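Local coordinates for protein (polyandrocarpa lectin) (Polyandrocarpa misakiensis, PDB 1BYF), which binds galactose as a calcium-dependent, homodimeric C-type lectin and has a role in the tunicate's defence against microorganisms, at residues D2-F7 against C119-D124; A27-A32 against Y53-D58; A32-T37 against W69-S74; D9-Y14 against G112-V117. All blocks are in the same frame, centred on the assembly; numbering follows the deposited sequence.

Contact 1 of 4, residues D2-F7 against C119-D124. With ZN (zinc ion), chain D.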
loop_
_atom_site.group_PDB
_atom_site.type_symbol
_atom_site.label_atom_id
_atom_site.label_comp_id
_atom_site.label_asym_id
_atom_site.label_seq_id
_atom_site.Cartn_x
_atom_site.Cartn_y
_atom_site.Cartn_z
ATOM N N ASP A 2 0.917 -13.654 3.136
ATOM C CA ASP A 2 -0.027 -12.847 2.376
ATOM C C ASP A 2 -0.781 -11.861 3.262
ATOM O O ASP A 2 -1.215 -12.202 4.365
ATOM C CB ASP A 2 -1.089 -13.717 1.717
ATOM C CG ASP A 2 -0.615 -14.614 0.603
ATOM O OD1 ASP A 2 0.565 -14.597 0.216
ATOM O OD2 ASP A 2 -1.485 -15.365 0.116
ATOM N N TYR A 3 -1.035 -10.669 2.725
ATOM C CA TYR A 3 -1.722 -9.648 3.487
ATOM C C TYR A 3 -2.525 -8.664 2.645
ATOM O O TYR A 3 -2.524 -8.541 1.431
ATOM C CB TYR A 3 -0.695 -8.739 4.200
ATOM C CG TYR A 3 0.242 -9.400 5.171
ATOM C CD1 TYR A 3 1.453 -9.899 4.705
ATOM C CD2 TYR A 3 -0.047 -9.514 6.524
ATOM C CE1 TYR A 3 2.351 -10.516 5.561
ATOM C CE2 TYR A 3 0.843 -10.135 7.378
ATOM C CZ TYR A 3 2.036 -10.622 6.900
ATOM O OH TYR A 3 2.888 -11.224 7.799
ATOM N N GLU A 4 -3.198 -7.806 3.393
ATOM C CA GLU A 4 -3.879 -6.613 2.975
ATOM C C GLU A 4 -3.067 -5.481 3.655
ATOM O O GLU A 4 -2.873 -5.576 4.865
ATOM C CB GLU A 4 -5.313 -6.477 3.429
ATOM C CG GLU A 4 -6.365 -7.121 2.554
ATOM C CD GLU A 4 -7.739 -7.043 3.181
ATOM O OE1 GLU A 4 -7.903 -6.330 4.196
ATOM O OE2 GLU A 4 -8.715 -7.656 2.706
ATOM N N ILE A 5 -2.582 -4.546 2.868
ATOM C CA ILE A 5 -1.789 -3.450 3.427
ATOM C C ILE A 5 -2.443 -2.120 3.053
ATOM O O ILE A 5 -2.712 -1.862 1.884
ATOM C CB ILE A 5 -0.342 -3.475 2.921
ATOM C CG1 ILE A 5 0.332 -4.807 3.259
ATOM C CG2 ILE A 5 0.456 -2.301 3.474
ATOM C CD1 ILE A 5 0.504 -5.094 4.737
ATOM N N LEU A 6 -2.711 -1.311 4.065
ATOM C CA LEU A 6 -3.341 -0.013 3.847
ATOM C C LEU A 6 -2.361 1.093 4.240
ATOM O O LEU A 6 -1.810 1.039 5.331
ATOM C CB LEU A 6 -4.620 0.069 4.678
ATOM C CG LEU A 6 -5.281 1.443 4.826
ATOM C CD1 LEU A 6 -5.698 2.025 3.488
ATOM C CD2 LEU A 6 -6.513 1.346 5.723
ATOM N N PHE A 7 -2.112 2.038 3.360
ATOM C CA PHE A 7 -1.238 3.173 3.632
ATOM C C PHE A 7 -2.133 4.416 3.681
ATOM O O PHE A 7 -2.958 4.562 2.769
ATOM C CB PHE A 7 -0.198 3.391 2.544
ATOM C CG PHE A 7 0.816 2.307 2.340
ATOM C CD1 PHE A 7 0.564 1.252 1.479
ATOM C CD2 PHE A 7 2.039 2.359 2.990
ATOM C CE1 PHE A 7 1.509 0.262 1.285
ATOM C CE2 PHE A 7 2.990 1.375 2.797
ATOM C CZ PHE A 7 2.726 0.324 1.947
ATOM N N CYS A 119 -1.518 -0.013 7.953
ATOM C CA CYS A 119 -2.250 -1.098 8.577
ATOM C C CYS A 119 -2.075 -2.385 7.766
ATOM O O CYS A 119 -1.806 -2.337 6.563
ATOM C CB CYS A 119 -3.747 -0.819 8.666
ATOM S SG CYS A 119 -4.184 0.804 9.303
ATOM N N GLU A 120 -2.250 -3.507 8.462
ATOM C CA GLU A 120 -2.150 -4.817 7.850
ATOM C C GLU A 120 -3.321 -5.714 8.267
ATOM O O GLU A 120 -3.988 -5.512 9.278
ATOM C CB GLU A 120 -0.850 -5.536 8.224
ATOM C CG GLU A 120 -0.769 -6.051 9.654
ATOM C CD GLU A 120 0.406 -6.955 9.942
ATOM O OE1 GLU A 120 1.566 -6.611 9.625
ATOM O OE2 GLU A 120 0.197 -8.056 10.522
ATOM N N LYS A 121 -3.516 -6.752 7.463
ATOM C CA LYS A 121 -4.490 -7.790 7.748
ATOM C C LYS A 121 -4.020 -9.062 7.035
ATOM O O LYS A 121 -3.961 -9.124 5.806
ATOM C CB LYS A 121 -5.928 -7.446 7.396
ATOM C CG LYS A 121 -6.896 -8.565 7.761
ATOM C CD LYS A 121 -8.311 -8.222 7.321
ATOM C CE LYS A 121 -9.168 -9.479 7.238
ATOM N NZ LYS A 121 -9.102 -10.232 8.526
ATOM N N GLU A 122 -3.601 -10.026 7.851
ATOM C CA GLU A 122 -3.141 -11.298 7.308
ATOM C C GLU A 122 -4.306 -11.959 6.576
ATOM O O GLU A 122 -5.449 -11.870 7.019
ATOM C CB GLU A 122 -2.597 -12.213 8.405
ATOM C CG GLU A 122 -2.570 -13.680 8.008
ATOM C CD GLU A 122 -1.300 -14.411 8.372
ATOM O OE1 GLU A 122 -0.547 -13.939 9.252
ATOM O OE2 GLU A 122 -1.038 -15.474 7.764
ATOM N N LEU A 123 -4.017 -12.634 5.478
ATOM C CA LEU A 123 -5.048 -13.318 4.710
ATOM C C LEU A 123 -4.767 -14.819 4.709
ATOM O O LEU A 123 -3.647 -15.176 4.327
ATOM C CB LEU A 123 -5.042 -12.826 3.264
ATOM C CG LEU A 123 -5.343 -11.351 3.019
ATOM C CD1 LEU A 123 -5.019 -10.977 1.578
ATOM C CD2 LEU A 123 -6.794 -11.017 3.339
ATOM N N ASP A 124 -5.722 -15.643 5.099
ATOM C CA ASP A 124 -5.498 -17.089 5.083
ATOM C C ASP A 124 -6.325 -17.746 3.973
ATOM O O ASP A 124 -5.891 -18.776 3.445
HETATM ZN ZN ZN D . -1.024 -16.504 -1.420
HETATM O O HOH W 1 -0.498 -15.880 4.760
#

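Contact 2 of 4, residues A27-A32 against Y53-D58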
loop_
_atom_site.group_PDB
_atom_site.type_symbol
_atom_site.label_atom_id
_atom_site.label_comp_id
_atom_site.label_asym_id
_atom_site.label_seq_id
_atom_site.Cartn_x
_atom_site.Cartn_y
_atom_site.Cartn_z
ATOM N N ALA A 27 -4.753 -4.057 11.673
ATOM C CA ALA A 27 -3.863 -3.750 12.780
ATOM C C ALA A 27 -2.673 -2.926 12.293
ATOM O O ALA A 27 -2.270 -3.057 11.133
ATOM C CB ALA A 27 -3.341 -5.025 13.435
ATOM N N LEU A 28 -2.117 -2.104 13.179
ATOM C CA LEU A 28 -0.936 -1.316 12.797
ATOM C C LEU A 28 0.102 -2.311 12.291
ATOM O O LEU A 28 0.297 -3.348 12.937
ATOM C CB LEU A 28 -0.463 -0.497 13.985
ATOM C CG LEU A 28 0.429 0.717 13.757
ATOM C CD1 LEU A 28 -0.162 1.665 12.726
ATOM C CD2 LEU A 28 0.624 1.445 15.095
ATOM N N VAL A 29 0.701 -2.066 11.136
ATOM C CA VAL A 29 1.617 -3.028 10.532
ATOM C C VAL A 29 2.605 -3.606 11.535
ATOM O O VAL A 29 3.234 -2.894 12.319
ATOM C CB VAL A 29 2.330 -2.429 9.312
ATOM C CG1 VAL A 29 3.377 -1.409 9.730
ATOM C CG2 VAL A 29 2.944 -3.524 8.442
ATOM N N SER A 30 2.738 -4.935 11.502
ATOM C CA SER A 30 3.635 -5.639 12.411
ATOM C C SER A 30 4.187 -6.906 11.782
ATOM O O SER A 30 5.344 -6.905 11.357
ATOM C CB SER A 30 2.927 -5.953 13.731
ATOM O OG SER A 30 1.775 -6.742 13.509
ATOM N N SER A 31 3.411 -7.984 11.713
ATOM C CA SER A 31 3.940 -9.214 11.121
ATOM C C SER A 31 4.392 -8.980 9.691
ATOM O O SER A 31 5.378 -9.595 9.273
ATOM C CB SER A 31 2.942 -10.366 11.192
ATOM O OG SER A 31 1.998 -10.286 10.147
ATOM N N ALA A 32 3.743 -8.080 8.947
ATOM C CA ALA A 32 4.187 -7.861 7.563
ATOM C C ALA A 32 5.589 -7.268 7.535
ATOM O O ALA A 32 6.324 -7.459 6.558
ATOM C CB ALA A 32 3.185 -7.031 6.772
ATOM N N TYR A 53 6.155 7.175 9.046
ATOM C CA TYR A 53 4.991 6.335 9.222
ATOM C C TYR A 53 5.045 5.559 10.541
ATOM O O TYR A 53 6.112 5.050 10.881
ATOM C CB TYR A 53 4.941 5.234 8.143
ATOM C CG TYR A 53 4.542 5.767 6.788
ATOM C CD1 TYR A 53 5.456 6.420 5.980
ATOM C CD2 TYR A 53 3.241 5.607 6.335
ATOM C CE1 TYR A 53 5.085 6.908 4.740
ATOM C CE2 TYR A 53 2.857 6.088 5.094
ATOM C CZ TYR A 53 3.786 6.739 4.310
ATOM O OH TYR A 53 3.409 7.221 3.075
ATOM N N TRP A 54 3.905 5.409 11.199
ATOM C CA TRP A 54 3.891 4.594 12.410
ATOM C C TRP A 54 3.923 3.120 11.999
ATOM O O TRP A 54 3.422 2.767 10.929
ATOM C CB TRP A 54 2.623 4.806 13.220
ATOM C CG TRP A 54 2.556 6.076 14.004
ATOM C CD1 TRP A 54 1.637 7.075 13.891
ATOM C CD2 TRP A 54 3.464 6.465 15.050
ATOM N NE1 TRP A 54 1.926 8.068 14.800
ATOM C CE2 TRP A 54 3.035 7.719 15.520
ATOM C CE3 TRP A 54 4.595 5.877 15.619
ATOM C CZ2 TRP A 54 3.700 8.398 16.544
ATOM C CZ3 TRP A 54 5.256 6.553 16.638
ATOM C CH2 TRP A 54 4.804 7.800 17.091
ATOM N N VAL A 55 4.503 2.283 12.838
ATOM C CA VAL A 55 4.488 0.836 12.669
ATOM C C VAL A 55 4.021 0.282 14.029
ATOM O O VAL A 55 4.026 1.014 15.027
ATOM C CB VAL A 55 5.770 0.147 12.211
ATOM C CG1 VAL A 55 6.219 0.672 10.847
ATOM C CG2 VAL A 55 6.908 0.271 13.221
ATOM N N GLY A 56 3.581 -0.965 14.060
ATOM C CA GLY A 56 3.042 -1.555 15.263
ATOM C C GLY A 56 4.044 -2.113 16.250
ATOM O O GLY A 56 3.991 -3.315 16.533
ATOM N N ALA A 57 4.929 -1.280 16.785
ATOM C CA ALA A 57 5.893 -1.750 17.780
ATOM C C ALA A 57 6.102 -0.658 18.822
ATOM O O ALA A 57 6.014 0.534 18.512
ATOM C CB ALA A 57 7.191 -2.187 17.134
ATOM N N ASP A 58 6.341 -1.080 20.066
ATOM C CA ASP A 58 6.546 -0.122 21.155
ATOM C C ASP A 58 7.155 -0.813 22.370
ATOM O O ASP A 58 7.308 -2.039 22.360
ATOM C CB ASP A 58 5.208 0.529 21.502
ATOM C CG ASP A 58 4.181 -0.470 22.002
ATOM O OD1 ASP A 58 4.375 -1.017 23.111
ATOM O OD2 ASP A 58 3.176 -0.733 21.310
#

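Contact 3 of 4, residues A32-T37 against W69-S74. With ZN (zinc ion), chain I.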
loop_
_atom_site.group_PDB
_atom_site.type_symbol
_atom_site.label_atom_id
_atom_site.label_comp_id
_atom_site.label_asym_id
_atom_site.label_seq_id
_atom_site.Cartn_x
_atom_site.Cartn_y
_atom_site.Cartn_z
ATOM N N ALA A 32 3.743 -8.080 8.947
ATOM C CA ALA A 32 4.187 -7.861 7.563
ATOM C C ALA A 32 5.589 -7.268 7.535
ATOM O O ALA A 32 6.324 -7.459 6.558
ATOM C CB ALA A 32 3.185 -7.031 6.772
ATOM N N MET A 33 5.996 -6.573 8.593
ATOM C CA MET A 33 7.345 -6.009 8.629
ATOM C C MET A 33 8.410 -7.083 8.844
ATOM O O MET A 33 9.588 -6.845 8.584
ATOM C CB MET A 33 7.463 -4.937 9.710
ATOM C CG MET A 33 6.575 -3.723 9.479
ATOM S SD MET A 33 6.989 -2.797 8.004
ATOM C CE MET A 33 8.493 -1.950 8.455
ATOM N N ARG A 34 8.003 -8.253 9.304
ATOM C CA ARG A 34 8.934 -9.357 9.545
ATOM C C ARG A 34 8.965 -10.318 8.363
ATOM O O ARG A 34 9.658 -11.334 8.360
ATOM C CB ARG A 34 8.541 -10.089 10.830
ATOM C CG ARG A 34 8.457 -9.178 12.052
ATOM C CD ARG A 34 8.401 -9.991 13.340
ATOM N NE ARG A 34 7.207 -10.821 13.433
ATOM C CZ ARG A 34 6.006 -10.484 13.852
ATOM N NH1 ARG A 34 5.718 -9.256 14.270
ATOM N NH2 ARG A 34 5.034 -11.397 13.859
ATOM N N ASP A 35 8.212 -9.987 7.322
ATOM C CA ASP A 35 8.110 -10.797 6.102
ATOM C C ASP A 35 9.030 -10.212 5.044
ATOM O O ASP A 35 8.861 -9.069 4.617
ATOM C CB ASP A 35 6.646 -10.806 5.686
ATOM C CG ASP A 35 6.254 -11.554 4.441
ATOM O OD1 ASP A 35 6.883 -11.358 3.380
ATOM O OD2 ASP A 35 5.282 -12.341 4.499
ATOM N N SER A 36 10.025 -10.971 4.603
ATOM C CA SER A 36 11.016 -10.521 3.643
ATOM C C SER A 36 10.464 -9.867 2.389
ATOM O O SER A 36 11.021 -8.846 1.961
ATOM C CB SER A 36 11.949 -11.679 3.248
ATOM O OG SER A 36 11.209 -12.707 2.615
ATOM N N THR A 37 9.425 -10.419 1.776
ATOM C CA THR A 37 8.881 -9.795 0.569
ATOM C C THR A 37 8.094 -8.535 0.912
ATOM O O THR A 37 8.319 -7.481 0.316
ATOM C CB THR A 37 7.989 -10.762 -0.236
ATOM O OG1 THR A 37 8.815 -11.782 -0.817
ATOM C CG2 THR A 37 7.271 -10.046 -1.373
ATOM N N TRP A 69 6.375 -6.036 18.929
ATOM C CA TRP A 69 5.420 -5.834 17.837
ATOM C C TRP A 69 4.047 -6.023 18.477
ATOM O O TRP A 69 3.998 -6.722 19.507
ATOM C CB TRP A 69 5.687 -6.839 16.728
ATOM C CG TRP A 69 6.927 -6.645 15.915
ATOM C CD1 TRP A 69 8.064 -7.403 15.929
ATOM C CD2 TRP A 69 7.159 -5.607 14.952
ATOM N NE1 TRP A 69 8.986 -6.903 15.039
ATOM C CE2 TRP A 69 8.448 -5.796 14.424
ATOM C CE3 TRP A 69 6.389 -4.538 14.484
ATOM C CZ2 TRP A 69 8.993 -4.955 13.451
ATOM C CZ3 TRP A 69 6.927 -3.701 13.523
ATOM C CH2 TRP A 69 8.212 -3.919 13.015
ATOM N N ASN A 70 2.978 -5.413 17.993
ATOM C CA ASN A 70 1.674 -5.530 18.614
ATOM C C ASN A 70 1.156 -6.969 18.712
ATOM O O ASN A 70 0.170 -7.169 19.418
ATOM C CB ASN A 70 0.552 -4.807 17.867
ATOM C CG ASN A 70 0.893 -3.462 17.290
ATOM O OD1 ASN A 70 1.519 -2.646 17.973
ATOM N ND2 ASN A 70 0.468 -3.260 16.046
ATOM N N ASP A 71 1.713 -7.895 17.948
ATOM C CA ASP A 71 1.236 -9.276 18.007
ATOM C C ASP A 71 2.055 -10.085 19.012
ATOM O O ASP A 71 2.058 -11.319 19.012
ATOM C CB ASP A 71 1.241 -9.936 16.632
ATOM C CG ASP A 71 2.588 -9.939 15.948
ATOM O OD1 ASP A 71 3.518 -9.238 16.404
ATOM O OD2 ASP A 71 2.717 -10.655 14.926
ATOM N N GLY A 72 2.779 -9.386 19.876
ATOM C CA GLY A 72 3.562 -9.991 20.931
ATOM C C GLY A 72 4.946 -10.475 20.573
ATOM O O GLY A 72 5.684 -10.911 21.462
ATOM N N VAL A 73 5.319 -10.435 19.301
ATOM C CA VAL A 73 6.643 -10.889 18.879
ATOM C C VAL A 73 7.661 -9.782 19.130
ATOM O O VAL A 73 7.387 -8.596 18.931
ATOM C CB VAL A 73 6.640 -11.321 17.405
ATOM C CG1 VAL A 73 8.017 -11.729 16.912
ATOM C CG2 VAL A 73 5.658 -12.479 17.209
ATOM N N SER A 74 8.834 -10.177 19.607
ATOM C CA SER A 74 9.896 -9.232 19.907
ATOM C C SER A 74 10.503 -8.594 18.666
ATOM O O SER A 74 10.713 -9.233 17.638
ATOM C CB SER A 74 10.991 -9.976 20.691
ATOM O OG SER A 74 12.229 -9.297 20.577
HETATM ZN ZN ZN I . 4.782 -13.517 2.869
HETATM O O HOH W 2 5.505 -12.444 1.159
HETATM O O HOH W 3 6.540 -14.830 2.778
#

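Contact 4 of 4, residues D9-Y14 against G112-V117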
loop_
_atom_site.group_PDB
_atom_site.type_symbol
_atom_site.label_atom_id
_atom_site.label_comp_id
_atom_site.label_asym_id
_atom_site.label_seq_id
_atom_site.Cartn_x
_atom_site.Cartn_y
_atom_site.Cartn_z
ATOM N N ASP A 9 -2.263 8.753 4.123
ATOM C CA ASP A 9 -1.585 10.037 4.196
ATOM C C ASP A 9 -2.052 10.849 5.404
ATOM O O ASP A 9 -1.475 11.887 5.711
ATOM C CB ASP A 9 -1.815 10.864 2.924
ATOM C CG ASP A 9 -0.896 10.369 1.813
ATOM O OD1 ASP A 9 0.289 10.121 2.126
ATOM O OD2 ASP A 9 -1.369 10.250 0.671
ATOM N N GLU A 10 -3.088 10.365 6.062
ATOM C CA GLU A 10 -3.632 10.976 7.262
ATOM C C GLU A 10 -2.663 10.802 8.429
ATOM O O GLU A 10 -2.259 9.657 8.619
ATOM C CB GLU A 10 -4.864 10.154 7.676
ATOM C CG GLU A 10 -6.205 10.735 7.314
ATOM C CD GLU A 10 -6.968 11.134 8.569
ATOM O OE1 GLU A 10 -7.629 10.251 9.156
ATOM O OE2 GLU A 10 -6.887 12.323 8.944
ATOM N N THR A 11 -2.352 11.835 9.181
ATOM C CA THR A 11 -1.428 11.686 10.298
ATOM C C THR A 11 -2.132 11.659 11.648
ATOM O O THR A 11 -3.195 12.247 11.835
ATOM C CB THR A 11 -0.402 12.837 10.277
ATOM O OG1 THR A 11 -1.143 14.058 10.366
ATOM C CG2 THR A 11 0.392 12.813 8.985
ATOM N N MET A 12 -1.512 10.980 12.600
ATOM C CA MET A 12 -2.018 10.796 13.939
ATOM C C MET A 12 -0.873 10.402 14.891
ATOM O O MET A 12 0.187 10.009 14.417
ATOM C CB MET A 12 -2.923 9.572 14.013
ATOM C CG MET A 12 -4.383 9.632 13.688
ATOM S SD MET A 12 -4.820 8.049 12.872
ATOM C CE MET A 12 -4.645 8.594 11.173
ATOM N N ASN A 13 -1.230 10.404 16.174
ATOM C CA ASN A 13 -0.273 9.915 17.170
ATOM C C ASN A 13 -0.367 8.385 17.137
ATOM O O ASN A 13 -1.222 7.815 16.449
ATOM C CB ASN A 13 -0.498 10.484 18.559
ATOM C CG ASN A 13 -1.863 10.232 19.149
ATOM O OD1 ASN A 13 -2.498 9.210 18.870
ATOM N ND2 ASN A 13 -2.338 11.162 19.978
ATOM N N TYR A 14 0.504 7.719 17.866
ATOM C CA TYR A 14 0.566 6.267 17.894
ATOM C C TYR A 14 -0.702 5.593 18.390
ATOM O O TYR A 14 -1.161 4.632 17.754
ATOM C CB TYR A 14 1.774 5.854 18.737
ATOM C CG TYR A 14 1.994 4.363 18.818
ATOM C CD1 TYR A 14 2.622 3.700 17.778
ATOM C CD2 TYR A 14 1.566 3.623 19.915
ATOM C CE1 TYR A 14 2.840 2.337 17.825
ATOM C CE2 TYR A 14 1.783 2.256 19.974
ATOM C CZ TYR A 14 2.419 1.623 18.930
ATOM O OH TYR A 14 2.641 0.265 18.955
ATOM N N GLY A 112 3.587 10.773 20.954
ATOM C CA GLY A 112 2.630 11.813 20.635
ATOM C C GLY A 112 2.723 12.525 19.315
ATOM O O GLY A 112 1.797 13.276 18.972
ATOM N N GLY A 113 3.775 12.355 18.524
ATOM C CA GLY A 113 3.897 13.060 17.255
ATOM C C GLY A 113 2.963 12.535 16.180
ATOM O O GLY A 113 2.594 11.364 16.159
ATOM N N ALA A 114 2.557 13.413 15.263
ATOM C CA ALA A 114 1.693 13.035 14.151
ATOM C C ALA A 114 2.498 12.357 13.047
ATOM O O ALA A 114 3.510 12.896 12.570
ATOM C CB ALA A 114 1.031 14.276 13.566
ATOM N N ARG A 115 2.074 11.170 12.631
ATOM C CA ARG A 115 2.761 10.481 11.544
ATOM C C ARG A 115 1.718 9.711 10.723
ATOM O O ARG A 115 0.610 9.499 11.194
ATOM C CB ARG A 115 3.836 9.506 12.004
ATOM C CG ARG A 115 4.550 9.941 13.273
ATOM C CD ARG A 115 5.658 8.953 13.633
ATOM N NE ARG A 115 6.929 9.655 13.496
ATOM C CZ ARG A 115 7.464 10.454 14.409
ATOM N NH1 ARG A 115 6.897 10.667 15.583
ATOM N NH2 ARG A 115 8.615 11.037 14.113
ATOM N N ARG A 116 2.143 9.327 9.527
ATOM C CA ARG A 116 1.252 8.574 8.641
ATOM C C ARG A 116 1.037 7.180 9.213
ATOM O O ARG A 116 1.701 6.769 10.164
ATOM C CB ARG A 116 1.805 8.568 7.219
ATOM C CG ARG A 116 1.602 9.888 6.483
ATOM C CD ARG A 116 2.356 9.909 5.163
ATOM N NE ARG A 116 1.930 10.993 4.289
ATOM C CZ ARG A 116 2.148 12.288 4.477
ATOM N NH1 ARG A 116 2.824 12.737 5.534
ATOM N NH2 ARG A 116 1.684 13.166 3.592
ATOM N N VAL A 117 0.083 6.460 8.643
ATOM C CA VAL A 117 -0.301 5.155 9.157
ATOM C C VAL A 117 -0.262 4.046 8.114
ATOM O O VAL A 117 -0.622 4.227 6.954
ATOM C CB VAL A 117 -1.735 5.252 9.728
ATOM C CG1 VAL A 117 -2.159 3.937 10.381
ATOM C CG2 VAL A 117 -1.834 6.392 10.746
HETATM O O HOH W 4 -0.526 13.784 20.311
#

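Contact 1 of 4, residues D2-F7 against C119-D124
Strand 3-7 runs antiparallel to strand 119-122, their axes 4.5 Å apart and 168° between directions, with E4 facing K121 and L6 facing C119 as hydrogen-bonded pairs. L6 N to C119 O, at 2.8 Å, is nearly straight. The pairing outlasts the strand: L123 N reaches D2 O at 3.0 Å, approaching from above the carbonyl plane, and a water joins D2 N to E122 OE2 and L123 O. On the face bearing Y3, I5, E120 and E122, E120 CG sits between the backbone N and the carbonyl carbon (chi1 72°). The Y3 and E120 side chains lie side by side, ring and carboxylate planes 53° apart, with Y3 CE2 3.8 Å from E120 OE2; both polar ends converge on S31 OG, while E120 OE1 accepts from the backbone N of S30 and A32. On the other face E4 and K121 run alongside each other, whereas L123 crosses E4 at about a right angle and sets CD1 3.5 Å from Y3 O. E4 OE2 bonds Y20 OH of the second subunit, and D2 OD2 binds a zinc ion. This pairing closes the C-type lectin fold at its termini, and the sheet runs on into an antiparallel strand of the second subunit.

Contact 2 of 4, residues A27-A32 against Y53-D58
V29 O accepts from G56 N at 2.6 Å, the one hydrogen bond between 27-32 and 53-58; the bond is short, with the donor tilted only 16° from the carbonyl plane and 152° at the hydrogen. G56 is the centre of an inverse gamma turn, where the chain leaves strand 53-55 for strand 57-58. The backbone carbonyls of L28 and V29 occupy the space beside G56 CA where a side chain would stand. L28 lies against the same corner: CG, anti to the backbone N (chi1 -160°), comes 3.6 Å from G56 N. Its CD2 is 3.4 Å from V55 O. In this C-type lectin domain the corner marks the passage from the main sheet to the short two-stranded sheet of 57-58 and 68-69, and strands 27-28 and 53-55 both pair with strand 115-122. V29 CG1 meets V55 CG1 at 3.7 Å, the two valines crossing obliquely. V29 also packs on I118, while V55 reaches V97 and I99 of strand 96-100. Further along, L28 CD1 touches W54 CB at 4.2 Å; the indole itself leads away, its NE1 bonded to M12. W54 O, buried by the contact, has no hydrogen-bonding partner in the model.

Contact 3 of 4, residues A32-T37 against W69-S74
R34 CG lies anti to the carbonyl carbon (chi1 -56°) and D71 CG between the backbone N and the carbonyl carbon (chi1 57°), which starts each side chain toward the other. Beyond CG the arginine bends at chi3, and the two side chains reach each other tip to tip in an end-on, two-nitrogen salt bridge. R34 NH2 to D71 OD2 is 2.7 Å and almost straight at 171°, lying in the guanidinium plane; NH1 to OD1 is longer, 3.1 Å, and tilted from that plane. Both oxygens use syn lone pairs. D71 belongs to a type I beta turn from W69 to G72, closed by G72 N to W69 O, in the loop after strand 68-69 of the C-type lectin domain. V73 CB lies over the centre of one guanidinium face, 3.7 Å above it. R34 also slides past the W69 indole: R34 NH1 stands over one ring face, 3.3 Å from W69 CG, and R34 CZ forms an off-centre cation-pi contact with the five-membered ring. R34 CG adds an off-centre CH-pi contact on that ring. At the far end of the indole, M33 CB touches CH2 of W69 at 3.5 Å, and both residues pack on L106 of strand 105-109.

Contact 4 of 4, residues D9-Y14 against G112-V117
M12 and R115 form the single bridge of this contact, an antiparallel hydrogen-bonded pair where short strand 10-12 of the C-type lectin fold meets the start of strand 115-122. M12 N gives to R115 O at 2.9 Å, and R115 N returns to M12 O at 2.8 Å. M12 O also accepts from W54 NE1, so two N-H groups grip it, with A114 CA adding a CH...O contact. The strand directions are 116° apart, and the pairing does not extend to E10 O, which is buried without a hydrogen-bonding partner in the model. At one end R116, extended from CG to NE, gives its NE to D9 OD1 in a salt bridge of 2.9 Å and 171°. The oxygen is met on its anti side, while D9 OD1 itself lies in the guanidinium plane of R116; D9 O lies over one face of that group. D9 OD1 has a second cationic partner in K49, and OD2 accepts from Y3 N of the second subunit. At the other end N13 OD1 caps helix 14-22 through D16 N. Its ND2 shares a water with G112 O. Between these ends T11 CB touches A114 CB at 3.9 Å, and M12 CE rests 3.6 Å from V117 CG2.

In the fold
Strand 115-122 serves both contact 1, at its C-terminal end, and contact 4, at its start, and each of these also touches the second subunit. Contact 1 is largely buried and rests on regular antiparallel backbone bonds, whereas contact 4 lies at the surface, with one bridge and a salt bridge at one end. Contact 2, its centre about 4 Å from that of the chain, is entirely buried and apolar but for a single backbone bond. Contact 3 is partly buried and depends on side-chain charge and an indole face. Hydrogen bonds join neighbouring contacts: G56 O with N70 N links contacts 2 and 3, and D58 OD2 with Y14 OH links contacts 2 and 4. Contacts 3 and 4 lie on opposite sides of the centre.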